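Local coordinates for protein extracellular invertase (Aspergillus kawachii, PDB 5XH8) that probably hydrolyses sucrose as a beta-fructofuranosidase and transfers fructosyl groups to make fructooligosaccharides such as 1-kestose, at residues Phe455-Ala460 with Glu594-Ala599. Sequence-based numbering, arbitrary orientation.
Sequences FFVLSA and EGLYDA
The forked end of L596 overlaps the backbone of F455 and F456. Its CG lies 3.9 Å from F455 C. One branch, CD1, reaches the CB of F455 and lies beside the rim of the F455 ring, close to level with it. The other branch, CD2, packs 3.7 Å from F456 C and equally close to V457 CG2. That methyl stands anti to the V457 carbonyl carbon, beside the backbone N, which puts it within reach of L596. F455 CB points toward the 594-599 segment, but the ring swings past it and makes a cation-pi contact with R29. R29 NH1 also hydrogen-bonds to G595 O. The contact marks the end of a strand pairing in the C-terminal beta-sandwich of this GH32 enzyme. Strand 455-463 runs antiparallel to strand 585-594, and F456 faces E594 as a non-hydrogen-bonded pair, with CA atoms 4.3 Å apart. Just beyond, G595 N donates to F455 O at 2.8 Å. The N-H points almost straight at the oxygen (174°). The donor sits above the carbonyl plane, 36° out of it. G595 has a positive phi (110°), and a side chain there would collide with the carbonyl O of E594. The chain turns here and leaves the sheet as a loop. The E594 side chain lies on the same sheet face as F456, and its OE2 hydrogen-bonds to S452 OG. L596 also touches L426 and D547.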
ATOM      1  N   PHE A 455      13.084  46.425 -12.345  1.00 27.41           N
ATOM      2  CA  PHE A 455      12.601  46.049 -11.025  1.00 28.43           C
ATOM      3  C   PHE A 455      11.772  47.239 -10.554  1.00 26.85           C
ATOM      4  O   PHE A 455      12.324  48.244 -10.130  1.00 27.20           O
ATOM      5  CB  PHE A 455      13.771  45.770 -10.071  1.00 27.39           C
ATOM      6  CG  PHE A 455      14.697  44.668 -10.534  1.00 28.68           C
ATOM      7  CD1 PHE A 455      15.804  44.950 -11.347  1.00 28.83           C
ATOM      8  CD2 PHE A 455      14.492  43.352 -10.134  1.00 26.89           C
ATOM      9  CE1 PHE A 455      16.667  43.937 -11.765  1.00 27.27           C
ATOM     10  CE2 PHE A 455      15.356  42.344 -10.528  1.00 27.60           C
ATOM     11  CZ  PHE A 455      16.448  42.635 -11.355  1.00 27.27           C
ATOM     12  N   PHE A 456      10.461  47.175 -10.735  1.00 27.78           N
ATOM     13  CA  PHE A 456       9.604  48.288 -10.360  1.00 29.34           C
ATOM     14  C   PHE A 456       8.169  47.878 -10.144  1.00 28.85           C
ATOM     15  O   PHE A 456       7.736  46.841 -10.640  1.00 26.19           O
ATOM     16  CB  PHE A 456       9.623  49.408 -11.447  1.00 29.84           C
ATOM     17  CG  PHE A 456       9.131  48.971 -12.808  1.00 28.37           C
ATOM     18  CD1 PHE A 456       7.796  49.098 -13.159  1.00 29.27           C
ATOM     19  CD2 PHE A 456      10.015  48.457 -13.748  1.00 29.38           C
ATOM     20  CE1 PHE A 456       7.348  48.694 -14.402  1.00 28.79           C
ATOM     21  CE2 PHE A 456       9.575  48.042 -14.991  1.00 29.11           C
ATOM     22  CZ  PHE A 456       8.240  48.161 -15.327  1.00 28.92           C
ATOM     23  N   VAL A 457       7.439  48.739  -9.432  1.00 28.79           N
ATOM     24  CA  VAL A 457       5.979  48.683  -9.355  1.00 30.12           C
ATOM     25  C   VAL A 457       5.427  49.913 -10.055  1.00 32.65           C
ATOM     26  O   VAL A 457       5.929  51.012  -9.823  1.00 34.65           O
ATOM     27  CB  VAL A 457       5.449  48.727  -7.900  1.00 29.88           C
ATOM     28  CG1 VAL A 457       3.920  48.620  -7.890  1.00 29.44           C
ATOM     29  CG2 VAL A 457       6.099  47.639  -7.048  1.00 29.73           C
ATOM     30  N   LEU A 458       4.408  49.722 -10.888  1.00 33.13           N
ATOM     31  CA  LEU A 458       3.688  50.808 -11.551  1.00 35.66           C
ATOM     32  C   LEU A 458       2.230  50.714 -11.137  1.00 35.18           C
ATOM     33  O   LEU A 458       1.616  49.666 -11.351  1.00 34.86           O
ATOM     34  CB  LEU A 458       3.773  50.674 -13.081  1.00 36.52           C
ATOM     35  CG  LEU A 458       3.073  51.791 -13.890  1.00 40.67           C
ATOM     36  CD1 LEU A 458       3.686  51.905 -15.276  1.00 43.83           C
ATOM     37  CD2 LEU A 458       1.565  51.606 -14.024  1.00 42.13           C
ATOM     38  N   SER A 459       1.683  51.783 -10.553  1.00 33.15           N
ATOM     39  CA  SER A 459       0.248  51.861 -10.202  1.00 36.27           C
ATOM     40  C   SER A 459      -0.416  53.004 -10.956  1.00 37.27           C
ATOM     41  O   SER A 459       0.170  54.083 -11.083  1.00 39.03           O
ATOM     42  CB  SER A 459       0.030  52.128  -8.713  1.00 36.02           C
ATOM     43  OG  SER A 459       1.078  51.608  -7.948  1.00 45.63           O
ATOM     44  N   ALA A 460      -1.643  52.794 -11.416  1.00 36.10           N
ATOM     45  CA  ALA A 460      -2.386  53.869 -12.045  1.00 38.09           C
ATOM     46  C   ALA A 460      -3.836  53.510 -12.108  1.00 41.09           C
ATOM     47  O   ALA A 460      -4.191  52.318 -12.104  1.00 40.43           O
ATOM     48  CB  ALA A 460      -1.858  54.111 -13.454  1.00 39.15           C
ATOM     49  N   GLU A 594      10.807  52.075  -7.760  1.00 33.92           N
ATOM     50  CA  GLU A 594      11.898  51.391  -8.442  1.00 36.18           C
ATOM     51  C   GLU A 594      12.824  50.687  -7.471  1.00 31.71           C
ATOM     52  O   GLU A 594      13.126  51.224  -6.424  1.00 29.71           O
ATOM     53  CB  GLU A 594      12.699  52.416  -9.259  1.00 39.50           C
ATOM     54  CG  GLU A 594      13.617  51.799 -10.294  1.00 44.10           C
ATOM     55  CD  GLU A 594      14.402  52.847 -11.083  1.00 47.41           C
ATOM     56  OE1 GLU A 594      13.904  53.989 -11.259  1.00 45.20           O
ATOM     57  OE2 GLU A 594      15.516  52.511 -11.535  1.00 49.27           O
ATOM     58  N   GLY A 595      13.284  49.496  -7.829  1.00 29.47           N
ATOM     59  CA  GLY A 595      14.238  48.762  -7.000  1.00 29.27           C
ATOM     60  C   GLY A 595      13.694  47.519  -6.303  1.00 29.04           C
ATOM     61  O   GLY A 595      14.434  46.550  -6.118  1.00 27.46           O
ATOM     62  N   LEU A 596      12.421  47.548  -5.912  1.00 29.73           N
ATOM     63  CA  LEU A 596      11.795  46.472  -5.107  1.00 29.21           C
ATOM     64  C   LEU A 596      12.650  46.214  -3.873  1.00 28.28           C
ATOM     65  O   LEU A 596      13.065  47.165  -3.222  1.00 29.95           O
ATOM     66  CB  LEU A 596      11.561  45.212  -5.948  1.00 27.83           C
ATOM     67  CG  LEU A 596      10.856  45.406  -7.288  1.00 28.42           C
ATOM     68  CD1 LEU A 596      10.657  44.062  -7.969  1.00 28.40           C
ATOM     69  CD2 LEU A 596       9.530  46.150  -7.151  1.00 29.26           C
ATOM     70  N   TYR A 597      12.940  44.964  -3.540  1.00 26.56           N
ATOM     71  CA  TYR A 597      13.816  44.666  -2.411  1.00 26.22           C
ATOM     72  C   TYR A 597      14.360  43.263  -2.596  1.00 26.48           C
ATOM     73  O   TYR A 597      13.897  42.534  -3.473  1.00 25.00           O
ATOM     74  CB  TYR A 597      13.043  44.768  -1.080  1.00 27.18           C
ATOM     75  CG  TYR A 597      12.004  43.645  -0.897  1.00 27.25           C
ATOM     76  CD1 TYR A 597      10.791  43.667  -1.589  1.00 26.56           C
ATOM     77  CD2 TYR A 597      12.254  42.572  -0.047  1.00 25.80           C
ATOM     78  CE1 TYR A 597       9.854  42.637  -1.445  1.00 28.17           C
ATOM     79  CE2 TYR A 597      11.327  41.538   0.100  1.00 27.71           C
ATOM     80  CZ  TYR A 597      10.125  41.572  -0.599  1.00 27.06           C
ATOM     81  OH  TYR A 597       9.198  40.554  -0.439  1.00 27.25           O
ATOM     82  N   ASP A 598      15.324  42.891  -1.756  1.00 26.35           N
ATOM     83  CA  ASP A 598      15.935  41.567  -1.767  1.00 28.16           C
ATOM     84  C   ASP A 598      15.157  40.621  -0.825  1.00 27.42           C
ATOM     85  O   ASP A 598      15.253  40.707   0.394  1.00 25.59           O
ATOM     86  CB  ASP A 598      17.397  41.690  -1.335  1.00 28.88           C
ATOM     87  CG  ASP A 598      18.146  40.394  -1.399  1.00 33.11           C
ATOM     88  OD1 ASP A 598      17.636  39.356  -1.906  1.00 35.70           O
ATOM     89  OD2 ASP A 598      19.307  40.401  -0.927  1.00 38.50           O
ATOM     90  N   ALA A 599      14.402  39.702  -1.413  1.00 27.03           N
ATOM     91  CA  ALA A 599      13.635  38.726  -0.632  1.00 26.05           C
ATOM     92  C   ALA A 599      14.509  37.642  -0.013  1.00 25.70           C
ATOM     93  O   ALA A 599      14.016  36.899   0.838  1.00 26.10           O
ATOM     94  CB  ALA A 599      12.519  38.114  -1.471  1.00 26.02           C
TER